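PDB 6KHO: tryptophan decarboxylase 1 from Oryza sativa subsp. japonica, which catalyses the pyridoxal-phosphate-dependent decarboxylation of L-tryptophan to tryptamine and of 5-hydroxy-L-tryptophan to serotonin, acting as a homodimer. Local coordinates for the interface of chains A and B. Residues are numbered along the deposited sequence; one frame, centred on the assembly and turned at random. Chains: chain A/B, Tryptophan decarboxylase 1.

The interface of chains A and B. Residues chain A 145, 148-149, 398; chain B 69-71.
A:Trp145 lays one face of its indole against the B:Ser69–B:Pro70 segment of the partner subunit, a clear example of the proline–tryptophan packing by which a loop can be seated on a helix. CA of B:Pro70 stands over the six-membered ring, 3.9 Å from its centroid, while the carbonyl carbon of B:Ser69 lies over the five-membered ring, so the peptide joining the two residues runs across the aromatic face. The pyrrolidine lies along the same face, the two side chains sliding past each other in opposite directions, with CD 3.7 Å from CG of A:Trp145 near the indole's root and CB nearer CE3. Farther out on the benzo part, CD of B:Pro71 meets CZ3 of A:Trp145 at 3.9 Å, the two side chains lying nearly at right angles.

Around this stack, other helix residues enclose B:Pro70. The methylene CG of A:Met149 reaches CG of B:Pro70 at 3.8 Å, and the valine methyl CG2 of A:Val398 meets CB of B:Pro70 at 3.9 Å. A:Gln148 extends its chain beyond CG (chi2 177°), bringing its amide oxygen OE1 to 3.6 Å from CD of B:Pro70. A backbone hydrogen bond from N of A:Val398 to O of B:Pro71 (2.9 Å) adds a polar tie; moderately bent (157° at H), with the donor in the carbonyl plane, it is likely to hold the far end of the segment. At A:Trp145, CG sits opposite the residue's own carbonyl carbon and beside its N (chi1 -78°), which directs the indole toward the loop. A leucine here would probably strip B:Pro70 and the B:Ser69 peptide of their flat support, leaving a gap beneath them and the loop freer to shift.

Within the fold, helix 133-149 supplies the tryptophan, glutamine and methionine, and the long helix 386-420 the valine; together they receive a loop of the other subunit. The patch and its two-fold twin belong to the homodimer interface. This patch's centre lies about 34 Å from the active-site A:Tyr359, consistent with a role in assembly.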
ATOM      1  N   TRP A 145      -3.047  19.928  -8.279  1.00 25.45           N
ATOM      2  CA  TRP A 145      -4.328  20.129  -8.950  1.00 25.92           C
ATOM      3  C   TRP A 145      -5.491  19.857  -8.007  1.00 26.62           C
ATOM      4  O   TRP A 145      -6.460  20.621  -7.971  1.00 29.21           O
ATOM      5  CB  TRP A 145      -4.452  19.213 -10.169  1.00 24.89           C
ATOM      6  CG  TRP A 145      -3.715  19.623 -11.406  1.00 28.77           C
ATOM      7  CD1 TRP A 145      -2.718  20.555 -11.528  1.00 28.56           C
ATOM      8  CD2 TRP A 145      -3.916  19.075 -12.716  1.00 26.15           C
ATOM      9  NE1 TRP A 145      -2.292  20.616 -12.840  1.00 27.38           N
ATOM     10  CE2 TRP A 145      -3.016  19.721 -13.585  1.00 28.27           C
ATOM     11  CE3 TRP A 145      -4.779  18.104 -13.235  1.00 24.48           C
ATOM     12  CZ2 TRP A 145      -2.955  19.421 -14.952  1.00 28.58           C
ATOM     13  CZ3 TRP A 145      -4.721  17.811 -14.585  1.00 27.16           C
ATOM     14  CH2 TRP A 145      -3.810  18.465 -15.429  1.00 27.62           C
ATOM     15  N   GLN A 148      -5.985  22.522  -5.555  1.00 31.35           N
ATOM     16  CA  GLN A 148      -6.668  23.666  -6.161  1.00 31.09           C
ATOM     17  C   GLN A 148      -8.171  23.435  -6.234  1.00 33.11           C
ATOM     18  O   GLN A 148      -8.956  24.332  -5.910  1.00 32.72           O
ATOM     19  CB  GLN A 148      -6.121  23.951  -7.559  1.00 30.34           C
ATOM     20  CG  GLN A 148      -4.693  24.453  -7.596  1.00 29.84           C
ATOM     21  CD  GLN A 148      -4.190  24.642  -9.014  1.00 34.67           C
ATOM     22  OE1 GLN A 148      -4.848  25.276  -9.837  1.00 31.79           O
ATOM     23  NE2 GLN A 148      -3.020  24.080  -9.311  1.00 31.08           N
ATOM     24  N   MET A 149      -8.596  22.238  -6.660  1.00 31.86           N
ATOM     25  CA  MET A 149     -10.027  21.927  -6.676  1.00 31.28           C
ATOM     26  C   MET A 149     -10.639  22.066  -5.283  1.00 33.38           C
ATOM     27  O   MET A 149     -11.751  22.591  -5.132  1.00 31.00           O
ATOM     28  CB  MET A 149     -10.264  20.515  -7.215  1.00 28.60           C
ATOM     29  CG  MET A 149      -9.775  20.278  -8.638  1.00 32.52           C
ATOM     30  SD  MET A 149     -10.630  18.909  -9.448  1.00 35.03           S
ATOM     31  CE  MET A 149     -10.288  17.534  -8.341  1.00 33.07           C
ATOM     32  N   VAL A 398     -12.843  19.689 -14.032  1.00 29.20           N
ATOM     33  CA  VAL A 398     -13.421  20.057 -12.737  1.00 29.19           C
ATOM     34  C   VAL A 398     -14.949  20.049 -12.798  1.00 31.50           C
ATOM     35  O   VAL A 398     -15.622  19.528 -11.897  1.00 30.00           O
ATOM     36  CB  VAL A 398     -12.896  21.428 -12.271  1.00 33.37           C
ATOM     37  CG1 VAL A 398     -13.506  21.789 -10.895  1.00 29.25           C
ATOM     38  CG2 VAL A 398     -11.355  21.439 -12.184  1.00 33.20           C
TER
ATOM     39  N   SER B  69      -3.005  24.273 -13.758  1.00 31.96           N
ATOM     40  CA  SER B  69      -4.251  24.069 -13.036  1.00 30.43           C
ATOM     41  C   SER B  69      -5.082  23.006 -13.735  1.00 32.93           C
ATOM     42  O   SER B  69      -4.933  22.784 -14.945  1.00 31.33           O
ATOM     43  CB  SER B  69      -5.044  25.381 -12.927  1.00 34.92           C
ATOM     44  OG  SER B  69      -5.394  25.852 -14.211  1.00 44.49           O
ATOM     45  N   PRO B  70      -5.927  22.295 -12.997  1.00 32.89           N
ATOM     46  CA  PRO B  70      -6.766  21.279 -13.633  1.00 30.35           C
ATOM     47  C   PRO B  70      -7.726  21.927 -14.612  1.00 32.86           C
ATOM     48  O   PRO B  70      -8.209  23.042 -14.372  1.00 30.44           O
ATOM     49  CB  PRO B  70      -7.511  20.631 -12.456  1.00 29.14           C
ATOM     50  CG  PRO B  70      -7.470  21.680 -11.345  1.00 31.84           C
ATOM     51  CD  PRO B  70      -6.158  22.398 -11.539  1.00 31.16           C
ATOM     52  N   PRO B  71      -8.000  21.276 -15.742  1.00 32.78           N
ATOM     53  CA  PRO B  71      -8.893  21.879 -16.738  1.00 31.16           C
ATOM     54  C   PRO B  71     -10.332  21.932 -16.239  1.00 32.06           C
ATOM     55  O   PRO B  71     -10.810  21.030 -15.546  1.00 28.03           O
ATOM     56  CB  PRO B  71      -8.757  20.936 -17.944  1.00 32.31           C
ATOM     57  CG  PRO B  71      -8.408  19.604 -17.316  1.00 33.59           C
ATOM     58  CD  PRO B  71      -7.499  19.958 -16.166  1.00 30.36           C
TER